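Local coordinates for protein (endonuclease) (Salmonella typhimurium, PDB 1BYR) that is an endonuclease of the PLD-like family, a two-subunit protein in which each chain packs helices on both sides of a mixed beta sheet, at residues L18-I23 with P40-A45; D24-S29 with K50-D55; V56-D61 with S80-R85; V97-N102 with S136-W141. One frame throughout, in Å; residues are numbered along the deposited sequence.

Interaction 1: residues L18-I23 with P40-A45; sequences LVLSAI and PDIMKA
Leu20 and Ile23 on one helix mesh with Asp41, Ile42 and Ala45 on another, and Leu20 is the side chain to trace outward. From CB, chi1 of -70° sets CG anti to the carbonyl carbon, where it lies beside the carboxylate oxygen Asp41 OD2. CD1 meets that same oxygen, while CD2 does more: it touches Asp41 OD2, packs 3.7 Å from Ala45 CB and borders Ile42 CD1. The two side chains, Leu20 and Asp41, cross at about a right angle, both methyls touching OD2 and CD2 alone going on to Ala45 and Ile42.

Deeper in the contact, Ile42 CD1 lies 3.9 Å from Val19 CG1. Ile23 CG2 sits 3.9 Å from Ala45 CB and 3.5 Å from Ala45 O. Ala45 CB thus meets both Leu20 CD2 and Ile23 CG2. Asp41 OD1 is close to Glu117 OE2, which could raise the proton affinity of either carboxylate.

No hydrogen bond joins the segments. Their axes run 10.0 Å apart at 14°, and Val19 and Ile23 also pack on Ile98 of strand 97-100: two nearly parallel helices side by side on one face of the sheet, the layered alpha/beta build of the PLD-like fold.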
loop_
_atom_site.group_PDB
_atom_site.type_symbol
_atom_site.label_atom_id
_atom_site.label_comp_id
_atom_site.label_asym_id
_atom_site.label_seq_id
_atom_site.Cartn_x
_atom_site.Cartn_y
_atom_site.Cartn_z
ATOM N N LEU A 18 -0.463 -14.454 -2.727
ATOM C CA LEU A 18 -1.061 -13.668 -3.806
ATOM C C LEU A 18 -0.006 -12.900 -4.596
ATOM O O LEU A 18 -0.045 -12.847 -5.829
ATOM C CB LEU A 18 -2.101 -12.683 -3.233
ATOM C CG LEU A 18 -2.782 -11.773 -4.254
ATOM C CD1 LEU A 18 -3.322 -12.613 -5.405
ATOM C CD2 LEU A 18 -3.913 -10.989 -3.588
ATOM N N VAL A 19 0.937 -12.294 -3.882
ATOM C CA VAL A 19 2.007 -11.554 -4.534
ATOM C C VAL A 19 2.819 -12.536 -5.398
ATOM O O VAL A 19 3.152 -12.228 -6.544
ATOM C CB VAL A 19 2.916 -10.868 -3.475
ATOM C CG1 VAL A 19 4.153 -10.268 -4.142
ATOM C CG2 VAL A 19 2.123 -9.778 -2.746
ATOM N N LEU A 20 3.115 -13.717 -4.856
ATOM C CA LEU A 20 3.850 -14.741 -5.617
ATOM C C LEU A 20 3.038 -15.164 -6.845
ATOM O O LEU A 20 3.596 -15.374 -7.922
ATOM C CB LEU A 20 4.152 -15.960 -4.736
ATOM C CG LEU A 20 5.202 -15.638 -3.668
ATOM C CD1 LEU A 20 5.267 -16.749 -2.630
ATOM C CD2 LEU A 20 6.557 -15.437 -4.338
ATOM N N SER A 21 1.717 -15.251 -6.691
ATOM C CA SER A 21 0.818 -15.620 -7.786
ATOM C C SER A 21 0.888 -14.610 -8.923
ATOM O O SER A 21 0.840 -14.969 -10.102
ATOM C CB SER A 21 -0.629 -15.713 -7.287
ATOM O OG SER A 21 -1.543 -15.928 -8.349
ATOM N N ALA A 22 1.003 -13.337 -8.580
ATOM C CA ALA A 22 1.085 -12.309 -9.605
ATOM C C ALA A 22 2.396 -12.429 -10.388
ATOM O O ALA A 22 2.405 -12.336 -11.611
ATOM C CB ALA A 22 0.967 -10.911 -8.969
ATOM N N ILE A 23 3.502 -12.644 -9.687
ATOM C CA ILE A 23 4.787 -12.760 -10.353
ATOM C C ILE A 23 4.819 -14.033 -11.200
ATOM O O ILE A 23 5.245 -14.019 -12.348
ATOM C CB ILE A 23 5.940 -12.750 -9.326
ATOM C CG1 ILE A 23 5.969 -11.383 -8.636
ATOM C CG2 ILE A 23 7.290 -13.043 -10.021
ATOM C CD1 ILE A 23 6.717 -11.385 -7.308
ATOM N N PRO A 40 13.696 -13.253 0.225
ATOM C CA PRO A 40 14.274 -14.270 -0.666
ATOM C C PRO A 40 13.246 -14.943 -1.584
ATOM O O PRO A 40 13.518 -15.158 -2.757
ATOM C CB PRO A 40 14.942 -15.256 0.297
ATOM C CG PRO A 40 15.249 -14.431 1.507
ATOM C CD PRO A 40 14.077 -13.485 1.630
ATOM N N ASP A 41 12.070 -15.262 -1.044
ATOM C CA ASP A 41 11.001 -15.901 -1.810
ATOM C C ASP A 41 10.580 -15.058 -3.024
ATOM O O ASP A 41 10.339 -15.590 -4.113
ATOM C CB ASP A 41 9.795 -16.134 -0.913
ATOM C CG ASP A 41 9.111 -14.846 -0.517
ATOM O OD1 ASP A 41 9.725 -14.045 0.220
ATOM O OD2 ASP A 41 7.960 -14.630 -0.949
ATOM N N ILE A 42 10.487 -13.744 -2.824
ATOM C CA ILE A 42 10.118 -12.808 -3.883
ATOM C C ILE A 42 11.218 -12.774 -4.959
ATOM O O ILE A 42 10.935 -12.776 -6.173
ATOM C CB ILE A 42 9.925 -11.361 -3.307
ATOM C CG1 ILE A 42 8.813 -11.370 -2.248
ATOM C CG2 ILE A 42 9.544 -10.374 -4.423
ATOM C CD1 ILE A 42 7.462 -11.750 -2.785
ATOM N N MET A 43 12.474 -12.731 -4.521
ATOM C CA MET A 43 13.606 -12.705 -5.455
ATOM C C MET A 43 13.659 -13.971 -6.299
ATOM O O MET A 43 13.848 -13.908 -7.514
ATOM C CB MET A 43 14.922 -12.536 -4.693
ATOM C CG MET A 43 14.916 -11.350 -3.706
ATOM S SD MET A 43 14.386 -9.765 -4.448
ATOM C CE MET A 43 13.755 -8.904 -2.940
ATOM N N LYS A 44 13.473 -15.123 -5.667
ATOM C CA LYS A 44 13.498 -16.392 -6.383
ATOM C C LYS A 44 12.428 -16.423 -7.440
ATOM O O LYS A 44 12.650 -16.927 -8.549
ATOM C CB LYS A 44 13.281 -17.550 -5.423
ATOM C CG LYS A 44 14.522 -17.913 -4.631
ATOM C CD LYS A 44 14.224 -19.031 -3.664
ATOM C CE LYS A 44 15.043 -18.873 -2.415
ATOM N NZ LYS A 44 15.397 -20.219 -1.905
ATOM N N ALA A 45 11.255 -15.888 -7.099
ATOM C CA ALA A 45 10.138 -15.841 -8.036
ATOM C C ALA A 45 10.409 -14.898 -9.216
ATOM O O ALA A 45 10.065 -15.211 -10.356
ATOM C CB ALA A 45 8.844 -15.419 -7.304
#

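Interaction 2: residues D24-S29 with K50-D55; sequences DSAKTS and KKRGVD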
loop_
_atom_site.group_PDB
_atom_site.type_symbol
_atom_site.label_atom_id
_atom_site.label_comp_id
_atom_site.label_asym_id
_atom_site.label_seq_id
_atom_site.Cartn_x
_atom_site.Cartn_y
_atom_site.Cartn_z
ATOM N N ASP A 24 4.317 -15.120 -10.630
ATOM C CA ASP A 24 4.265 -16.406 -11.314
ATOM C C ASP A 24 3.379 -16.395 -12.558
ATOM O O ASP A 24 3.508 -17.253 -13.431
ATOM C CB ASP A 24 3.737 -17.475 -10.367
ATOM C CG ASP A 24 4.766 -17.923 -9.355
ATOM O OD1 ASP A 24 5.969 -17.600 -9.515
ATOM O OD2 ASP A 24 4.359 -18.606 -8.393
ATOM N N SER A 25 2.469 -15.431 -12.624
ATOM C CA SER A 25 1.542 -15.329 -13.754
ATOM C C SER A 25 2.088 -14.582 -14.963
ATOM O O SER A 25 1.542 -14.694 -16.058
ATOM C CB SER A 25 0.251 -14.638 -13.317
ATOM O OG SER A 25 0.347 -13.225 -13.498
ATOM N N ALA A 26 3.143 -13.808 -14.763
ATOM C CA ALA A 26 3.714 -13.015 -15.848
ATOM C C ALA A 26 4.200 -13.856 -17.027
ATOM O O ALA A 26 5.024 -14.770 -16.873
ATOM C CB ALA A 26 4.856 -12.155 -15.328
ATOM N N LYS A 27 3.681 -13.533 -18.207
ATOM C CA LYS A 27 4.066 -14.235 -19.432
ATOM C C LYS A 27 4.946 -13.355 -20.313
ATOM O O LYS A 27 5.698 -13.857 -21.131
ATOM C CB LYS A 27 2.825 -14.650 -20.230
ATOM C CG LYS A 27 1.763 -15.388 -19.422
ATOM C CD LYS A 27 2.225 -16.772 -19.009
ATOM C CE LYS A 27 1.039 -17.648 -18.581
ATOM N NZ LYS A 27 0.190 -17.050 -17.497
ATOM N N THR A 28 4.854 -12.040 -20.131
ATOM C CA THR A 28 5.641 -11.130 -20.940
ATOM C C THR A 28 6.424 -10.057 -20.187
ATOM O O THR A 28 7.588 -9.807 -20.494
ATOM C CB THR A 28 4.759 -10.439 -21.987
ATOM O OG1 THR A 28 3.765 -9.654 -21.319
ATOM C CG2 THR A 28 4.062 -11.468 -22.869
ATOM N N SER A 29 5.813 -9.401 -19.205
ATOM C CA SER A 29 6.546 -8.355 -18.485
ATOM C C SER A 29 6.209 -8.141 -17.023
ATOM O O SER A 29 5.136 -8.498 -16.541
ATOM C CB SER A 29 6.406 -7.009 -19.212
ATOM O OG SER A 29 5.043 -6.613 -19.289
ATOM N N LYS A 50 12.207 -14.291 -15.072
ATOM C CA LYS A 50 13.211 -13.960 -16.087
ATOM C C LYS A 50 13.586 -15.215 -16.897
ATOM O O LYS A 50 13.608 -15.193 -18.125
ATOM C CB LYS A 50 14.460 -13.386 -15.407
ATOM C CG LYS A 50 15.609 -13.073 -16.353
ATOM C CD LYS A 50 15.429 -11.710 -16.996
ATOM C CE LYS A 50 16.554 -11.421 -17.978
ATOM N NZ LYS A 50 17.206 -12.687 -18.417
ATOM N N LYS A 51 13.864 -16.308 -16.197
ATOM C CA LYS A 51 14.218 -17.572 -16.834
ATOM C C LYS A 51 13.111 -18.034 -17.777
ATOM O O LYS A 51 13.366 -18.693 -18.779
ATOM C CB LYS A 51 14.485 -18.644 -15.770
ATOM C CG LYS A 51 15.773 -18.431 -15.006
ATOM C CD LYS A 51 16.023 -19.576 -14.030
ATOM C CE LYS A 51 17.357 -19.411 -13.300
ATOM N NZ LYS A 51 17.383 -20.069 -11.949
ATOM N N ARG A 52 11.879 -17.676 -17.458
ATOM C CA ARG A 52 10.738 -18.020 -18.301
ATOM C C ARG A 52 10.742 -17.140 -19.556
ATOM O O ARG A 52 9.964 -17.365 -20.469
ATOM C CB ARG A 52 9.417 -17.769 -17.552
ATOM C CG ARG A 52 8.915 -18.920 -16.716
ATOM C CD ARG A 52 7.396 -18.870 -16.570
ATOM N NE ARG A 52 6.889 -17.565 -16.146
ATOM C CZ ARG A 52 6.968 -17.101 -14.901
ATOM N NH1 ARG A 52 7.542 -17.831 -13.949
ATOM N NH2 ARG A 52 6.447 -15.918 -14.598
ATOM N N GLY A 53 11.606 -16.131 -19.586
ATOM C CA GLY A 53 11.641 -15.231 -20.724
ATOM C C GLY A 53 10.951 -13.897 -20.456
ATOM O O GLY A 53 10.943 -13.005 -21.310
ATOM N N VAL A 54 10.383 -13.734 -19.263
ATOM C CA VAL A 54 9.687 -12.493 -18.931
ATOM C C VAL A 54 10.619 -11.288 -18.840
ATOM O O VAL A 54 11.709 -11.372 -18.271
ATOM C CB VAL A 54 8.920 -12.625 -17.600
ATOM C CG1 VAL A 54 8.341 -11.270 -17.192
ATOM C CG2 VAL A 54 7.810 -13.669 -17.740
ATOM N N ASP A 55 10.174 -10.171 -19.408
ATOM C CA ASP A 55 10.939 -8.927 -19.399
ATOM C C ASP A 55 10.727 -8.249 -18.041
ATOM O O ASP A 55 9.717 -7.574 -17.817
ATOM C CB ASP A 55 10.460 -8.027 -20.550
ATOM C CG ASP A 55 11.069 -6.634 -20.521
ATOM O OD1 ASP A 55 11.981 -6.380 -19.708
ATOM O OD2 ASP A 55 10.635 -5.782 -21.321
HETATM O O HOH W 1 7.659 -16.465 -11.437
HETATM O O HOH W 2 6.988 -16.314 -20.367
#
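Arg52 turns its guanidinium edge to the carbonyl of Ala26, just where a Schellman motif, closed at Gly53, ends helix 40-51 and a parallel beta bridge, Ser29 with Asp55, begins. The chain of Arg52 bends at chi3 (-50°), which places NE on the side of Ala26 O. NH2 then donates to Ala26 O at 2.9 Å, in the guanidinium plane and on a lone pair in the carbonyl plane; NE adds a weak bond to the same oxygen. Asp24 O lies over one face of the group, offset toward the rim, and its angle to NH2 is too poor for a bond. NH1 takes a different route: it donates to a water that in turn donates to Asp24 OD1, so one water links the two charged groups, which do not touch. With a further weak bond from NH2 to Ile23 O, the cation sits among the carbonyls ending helix 14-25, a setting that probably suits its charge.

Val54 stands beside this polar cluster. Its CG2 presses to 3.1 Å from Ala26 O, a tight approach, and CG1 lies 4.1 Å from Ala26 CB. Asp55 sends OD2 to a salt bridge with Arg31. The beta pairing starts with Asp55 N donating to Thr28 O at 2.8 Å, and Ser29 CA makes a C-H...O contact of 3.3 Å with Asp55 O.

Interaction 3: residues V56-D61 with S80-R85; sequences VKIVID and SGIPLR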
loop_
_atom_site.group_PDB
_atom_site.type_symbol
_atom_site.label_atom_id
_atom_site.label_comp_id
_atom_site.label_asym_id
_atom_site.label_seq_id
_atom_site.Cartn_x
_atom_site.Cartn_y
_atom_site.Cartn_z
ATOM N N VAL A 56 11.673 -8.469 -17.129
ATOM C CA VAL A 56 11.614 -7.907 -15.778
ATOM C C VAL A 56 12.549 -6.710 -15.538
ATOM O O VAL A 56 13.753 -6.778 -15.804
ATOM C CB VAL A 56 11.951 -9.007 -14.716
ATOM C CG1 VAL A 56 11.711 -8.470 -13.301
ATOM C CG2 VAL A 56 11.101 -10.269 -14.965
ATOM N N LYS A 57 11.987 -5.602 -15.047
ATOM C CA LYS A 57 12.777 -4.413 -14.720
ATOM C C LYS A 57 12.303 -3.897 -13.353
ATOM O O LYS A 57 11.096 -3.838 -13.070
ATOM C CB LYS A 57 12.621 -3.343 -15.807
ATOM C CG LYS A 57 13.312 -3.713 -17.119
ATOM C CD LYS A 57 13.403 -2.530 -18.058
ATOM C CE LYS A 57 13.789 -2.958 -19.469
ATOM N NZ LYS A 57 13.803 -1.803 -20.430
ATOM N N ILE A 58 13.255 -3.523 -12.501
ATOM C CA ILE A 58 12.941 -3.085 -11.148
ATOM C C ILE A 58 13.621 -1.796 -10.681
ATOM O O ILE A 58 14.806 -1.581 -10.929
ATOM C CB ILE A 58 13.328 -4.217 -10.163
ATOM C CG1 ILE A 58 12.809 -5.547 -10.700
ATOM C CG2 ILE A 58 12.794 -3.934 -8.760
ATOM C CD1 ILE A 58 13.270 -6.758 -9.909
ATOM N N VAL A 59 12.861 -0.918 -10.023
ATOM C CA VAL A 59 13.424 0.316 -9.468
ATOM C C VAL A 59 13.061 0.329 -8.000
ATOM O O VAL A 59 11.885 0.215 -7.644
ATOM C CB VAL A 59 12.849 1.595 -10.117
ATOM C CG1 VAL A 59 13.502 1.808 -11.453
ATOM C CG2 VAL A 59 11.345 1.494 -10.247
ATOM N N ILE A 60 14.072 0.439 -7.144
ATOM C CA ILE A 60 13.836 0.439 -5.709
ATOM C C ILE A 60 14.392 1.673 -5.017
ATOM O O ILE A 60 15.223 2.389 -5.571
ATOM C CB ILE A 60 14.469 -0.811 -5.066
ATOM C CG1 ILE A 60 15.997 -0.681 -5.053
ATOM C CG2 ILE A 60 14.067 -2.043 -5.861
ATOM C CD1 ILE A 60 16.731 -1.939 -4.540
ATOM N N ASP A 61 13.909 1.928 -3.806
ATOM C CA ASP A 61 14.372 3.049 -3.011
ATOM C C ASP A 61 15.838 2.829 -2.662
ATOM O O ASP A 61 16.226 1.724 -2.262
ATOM C CB ASP A 61 13.562 3.150 -1.713
ATOM C CG ASP A 61 14.011 4.301 -0.863
ATOM O OD1 ASP A 61 13.756 5.450 -1.261
ATOM O OD2 ASP A 61 14.619 4.050 0.194
ATOM N N SER A 80 21.273 -12.228 -12.265
ATOM C CA SER A 80 20.351 -12.927 -13.158
ATOM C C SER A 80 20.058 -12.174 -14.454
ATOM O O SER A 80 19.290 -12.645 -15.280
ATOM C CB SER A 80 19.030 -13.203 -12.448
ATOM O OG SER A 80 19.240 -14.033 -11.329
ATOM N N GLY A 81 20.654 -11.004 -14.632
ATOM C CA GLY A 81 20.413 -10.257 -15.851
ATOM C C GLY A 81 19.151 -9.408 -15.796
ATOM O O GLY A 81 18.706 -8.896 -16.818
ATOM N N ILE A 82 18.565 -9.255 -14.611
ATOM C CA ILE A 82 17.363 -8.436 -14.473
ATOM C C ILE A 82 17.781 -6.990 -14.260
ATOM O O ILE A 82 18.444 -6.668 -13.273
ATOM C CB ILE A 82 16.498 -8.845 -13.241
ATOM C CG1 ILE A 82 15.661 -10.079 -13.563
ATOM C CG2 ILE A 82 15.558 -7.692 -12.851
ATOM C CD1 ILE A 82 15.166 -10.814 -12.312
ATOM N N PRO A 83 17.395 -6.099 -15.184
ATOM C CA PRO A 83 17.754 -4.682 -15.040
ATOM C C PRO A 83 17.210 -4.082 -13.729
ATOM O O PRO A 83 16.003 -4.085 -13.469
ATOM C CB PRO A 83 17.147 -4.025 -16.284
ATOM C CG PRO A 83 16.970 -5.187 -17.269
ATOM C CD PRO A 83 16.625 -6.354 -16.415
ATOM N N LEU A 84 18.108 -3.572 -12.893
ATOM C CA LEU A 84 17.707 -3.011 -11.615
ATOM C C LEU A 84 18.323 -1.645 -11.326
ATOM O O LEU A 84 19.493 -1.394 -11.627
ATOM C CB LEU A 84 18.072 -4.006 -10.511
ATOM C CG LEU A 84 18.039 -3.558 -9.053
ATOM C CD1 LEU A 84 16.592 -3.589 -8.542
ATOM C CD2 LEU A 84 18.933 -4.484 -8.225
ATOM N N ARG A 85 17.519 -0.750 -10.746
ATOM C CA ARG A 85 17.977 0.589 -10.397
ATOM C C ARG A 85 17.561 1.032 -8.998
ATOM O O ARG A 85 16.508 0.648 -8.486
ATOM C CB ARG A 85 17.436 1.631 -11.395
ATOM C CG ARG A 85 17.969 1.521 -12.807
ATOM C CD ARG A 85 17.602 2.747 -13.651
ATOM N NE ARG A 85 18.356 2.761 -14.899
ATOM C CZ ARG A 85 18.060 3.520 -15.946
ATOM N NH1 ARG A 85 17.014 4.345 -15.915
ATOM N NH2 ARG A 85 18.815 3.455 -17.038
#
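Leu84 has CG anti to its backbone N (chi1 167°), and chi2 of 80° then lays CD1 beside Ile58, 3.7 Å from Ile58 CB. Ile58 answers with CG1 beside its own backbone N and an extended chi2 of 173°, which carries CD1 to 3.8 Å from Ile82 CG2. These side chains lie on the paired strands of a beta-alpha-beta crossover and the turn leading into it; strand 55-61, helix 68-79 and strand 84-87 follow one another, and the two strands run parallel.

Ile58 and Leu84 share a face of the sheet covered by helix 68-79, through Ile77 and Met74. Ile60 CG2 closes on Leu84 CD1 from further along. Val59 and Arg85 occupy the other face, with Val59 CG1 3.9 Å from Arg85 CB. The arginine runs extended from CG to NE, and its tip is engaged elsewhere, in a salt bridge with Asp150 and a cation-pi contact with Trp145, whose carbonyl also accepts from NH1.

Backbone bonds set the register: Ile58 N donates to Pro83 O, Arg85 N to Ile58 O at 2.8 Å, and Ile60 N to Arg85 O. One rung earlier the ladder changes character, because Pro83 has no N-H to offer. There Val56 O meets a ring carbon instead, with Pro83 CD only 3.0 Å away.

Interaction 4: residues V97-N102 with S136-W141; sequences VIIVDN and SFLEHW
The phenyl ring of Phe137 meets Val97 obliquely through two of its carbons: CE1 lies 3.7 Å from Val97 CG2, and CD1 lies 3.9 Å from Val97 CG1. Tyr9 of the second subunit makes an edge-to-face contact with the same ring. The indole of Trp141 is engaged largely with residues beyond the two segments, stacking with Trp145, forming a cation-pi contact with Arg31 and donating from NE1 to Met32 O; toward the strand it offers mainly its CB, 3.9 Å from Ile99 CD1.

Ile99 contributes the largest buried area of the contact. Its CG1 is anti to the carbonyl carbon, and the chain beyond drives CD1 into the helix surface, 3.7 Å from Phe137 O and 3.9 Å from Phe137 CB, with Leu138 CD1 a little further off. That carbonyl is already occupied, since Trp141 N donates to it within the helix. Phe137 has a chi1 of -104°, off a staggered position, which suggests some strain. At the margin, Asn102 OD1 approaches Leu138 CD2 to 3.5 Å, the two side chains crossing at about a right angle.

Strand 97-100 and helix 136-141 pass 9.5 Å apart at -124°, with no hydrogen bond between the segments. Between these two the fit is one of apolar shape; a polar tie to the sheet runs through the Trp141 indole to the neighbouring strand 29-34. Ser136 OG bonds to Tyr9 OH of the second subunit, and His140 stacks on that tyrosine while its NE2 bonds to Asp95. Phe137 thus faces Val97 and Tyr9 of the second subunit at once, which implies that the helix serves core and dimer interface together.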
loop_
_atom_site.group_PDB
_atom_site.type_symbol
_atom_site.label_atom_id
_atom_site.label_comp_id
_atom_site.label_asym_id
_atom_site.label_seq_id
_atom_site.Cartn_x
_atom_site.Cartn_y
_atom_site.Cartn_z
ATOM N N VAL A 97 4.830 -1.893 -5.596
ATOM C CA VAL A 97 4.016 -2.187 -6.765
ATOM C C VAL A 97 4.639 -3.164 -7.762
ATOM O O VAL A 97 5.842 -3.124 -8.024
ATOM C CB VAL A 97 3.731 -0.869 -7.534
ATOM C CG1 VAL A 97 3.118 -1.171 -8.915
ATOM C CG2 VAL A 97 2.829 0.045 -6.706
ATOM N N ILE A 98 3.802 -4.041 -8.310
ATOM C CA ILE A 98 4.225 -4.981 -9.338
ATOM C C ILE A 98 3.211 -4.884 -10.478
ATOM O O ILE A 98 2.032 -5.177 -10.300
ATOM C CB ILE A 98 4.272 -6.456 -8.834
ATOM C CG1 ILE A 98 5.284 -6.601 -7.697
ATOM C CG2 ILE A 98 4.713 -7.376 -9.973
ATOM C CD1 ILE A 98 5.489 -8.037 -7.205
ATOM N N ILE A 99 3.677 -4.413 -11.636
ATOM C CA ILE A 99 2.836 -4.290 -12.818
ATOM C C ILE A 99 3.173 -5.489 -13.712
ATOM O O ILE A 99 4.303 -5.631 -14.175
ATOM C CB ILE A 99 3.131 -2.985 -13.590
ATOM C CG1 ILE A 99 2.996 -1.774 -12.663
ATOM C CG2 ILE A 99 2.172 -2.846 -14.758
ATOM C CD1 ILE A 99 3.776 -0.563 -13.133
ATOM N N VAL A 100 2.185 -6.347 -13.955
ATOM C CA VAL A 100 2.380 -7.560 -14.751
ATOM C C VAL A 100 1.713 -7.564 -16.134
ATOM O O VAL A 100 0.513 -7.261 -16.281
ATOM C CB VAL A 100 1.882 -8.784 -13.944
ATOM C CG1 VAL A 100 2.121 -10.085 -14.713
ATOM C CG2 VAL A 100 2.595 -8.818 -12.603
ATOM N N ASP A 101 2.507 -7.871 -17.156
ATOM C CA ASP A 101 2.017 -7.966 -18.520
ATOM C C ASP A 101 1.236 -6.741 -19.014
ATOM O O ASP A 101 0.296 -6.863 -19.799
ATOM C CB ASP A 101 1.174 -9.242 -18.662
ATOM C CG ASP A 101 2.012 -10.514 -18.504
ATOM O OD1 ASP A 101 3.254 -10.410 -18.578
ATOM O OD2 ASP A 101 1.448 -11.603 -18.293
ATOM N N ASN A 102 1.636 -5.562 -18.553
ATOM C CA ASN A 102 1.012 -4.316 -18.971
ATOM C C ASN A 102 -0.499 -4.194 -18.754
ATOM O O ASN A 102 -1.127 -3.291 -19.290
ATOM C CB ASN A 102 1.337 -4.057 -20.444
ATOM C CG ASN A 102 1.045 -2.628 -20.864
ATOM O OD1 ASN A 102 1.842 -1.716 -20.626
ATOM N ND2 ASN A 102 -0.101 -2.426 -21.500
ATOM N N SER A 136 -1.313 3.607 -16.608
ATOM C CA SER A 136 -1.131 4.769 -15.749
ATOM C C SER A 136 -0.026 4.452 -14.725
ATOM O O SER A 136 0.885 5.265 -14.478
ATOM C CB SER A 136 -2.421 5.111 -15.001
ATOM O OG SER A 136 -2.117 5.922 -13.883
ATOM N N PHE A 137 -0.094 3.264 -14.136
ATOM C CA PHE A 137 0.905 2.862 -13.161
ATOM C C PHE A 137 2.267 2.776 -13.826
ATOM O O PHE A 137 3.293 3.075 -13.203
ATOM C CB PHE A 137 0.544 1.519 -12.536
ATOM C CG PHE A 137 -0.002 1.638 -11.140
ATOM C CD1 PHE A 137 0.851 1.728 -10.055
ATOM C CD2 PHE A 137 -1.369 1.651 -10.914
ATOM C CE1 PHE A 137 0.358 1.825 -8.767
ATOM C CE2 PHE A 137 -1.874 1.751 -9.625
ATOM C CZ PHE A 137 -1.005 1.837 -8.553
ATOM N N LEU A 138 2.280 2.367 -15.093
ATOM C CA LEU A 138 3.522 2.260 -15.867
ATOM C C LEU A 138 4.215 3.618 -16.007
ATOM O O LEU A 138 5.437 3.718 -15.909
ATOM C CB LEU A 138 3.229 1.677 -17.258
ATOM C CG LEU A 138 4.420 0.993 -17.938
ATOM C CD1 LEU A 138 4.756 -0.312 -17.203
ATOM C CD2 LEU A 138 4.091 0.725 -19.403
ATOM N N GLU A 139 3.432 4.666 -16.242
ATOM C CA GLU A 139 3.989 6.004 -16.349
ATOM C C GLU A 139 4.650 6.381 -15.021
ATOM O O GLU A 139 5.684 7.035 -14.983
ATOM C CB GLU A 139 2.891 7.012 -16.687
ATOM C CG GLU A 139 2.369 6.912 -18.107
ATOM C CD GLU A 139 1.218 7.869 -18.349
ATOM O OE1 GLU A 139 0.631 8.337 -17.351
ATOM O OE2 GLU A 139 0.894 8.158 -19.521
ATOM N N HIS A 140 4.034 5.942 -13.931
ATOM C CA HIS A 140 4.530 6.187 -12.568
ATOM C C HIS A 140 5.842 5.421 -12.396
ATOM O O HIS A 140 6.809 5.936 -11.841
ATOM C CB HIS A 140 3.480 5.677 -11.568
ATOM C CG HIS A 140 3.841 5.869 -10.128
ATOM N ND1 HIS A 140 4.010 7.116 -9.554
ATOM C CD2 HIS A 140 3.924 4.980 -9.110
ATOM C CE1 HIS A 140 4.203 6.980 -8.253
ATOM N NE2 HIS A 140 4.145 5.694 -7.963
ATOM N N TRP A 141 5.865 4.183 -12.875
ATOM C CA TRP A 141 7.060 3.344 -12.786
ATOM C C TRP A 141 8.199 3.914 -13.649
ATOM O O TRP A 141 9.355 4.004 -13.211
ATOM C CB TRP A 141 6.733 1.918 -13.261
ATOM C CG TRP A 141 7.912 1.006 -13.235
ATOM C CD1 TRP A 141 8.284 0.184 -12.224
ATOM C CD2 TRP A 141 8.930 0.893 -14.243
ATOM N NE1 TRP A 141 9.476 -0.436 -12.531
ATOM C CE2 TRP A 141 9.894 -0.015 -13.767
ATOM C CE3 TRP A 141 9.117 1.482 -15.504
ATOM C CZ2 TRP A 141 11.035 -0.361 -14.503
ATOM C CZ3 TRP A 141 10.255 1.143 -16.239
ATOM C CH2 TRP A 141 11.204 0.230 -15.727
#

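In the fold
The four contacts illustrate how a layered alpha/beta domain is assembled around one sheet. Interactions 1 and 2 use the same pair of helices, their centres 12 Å apart, and Asp24 OD1 of the second lies 4.2 Å from Ala45 CB of the first. Interaction 3 follows along the chain and extends the sheet; Lys50 of interaction 2 packs against its Gly81 and Ile82. The helix of interaction 4 covers the other face: Trp141 NE1 comes within 3.5 Å of Val59 CG2. Ile98 turns to helix 14-25, its CD1 3.6 Å from Ile23 CD1, while Val97 and Ile99 face helix 131-146. Asp101 OD1 bonds to Thr28 N at 2.8 Å, tying interaction 4 to interaction 2.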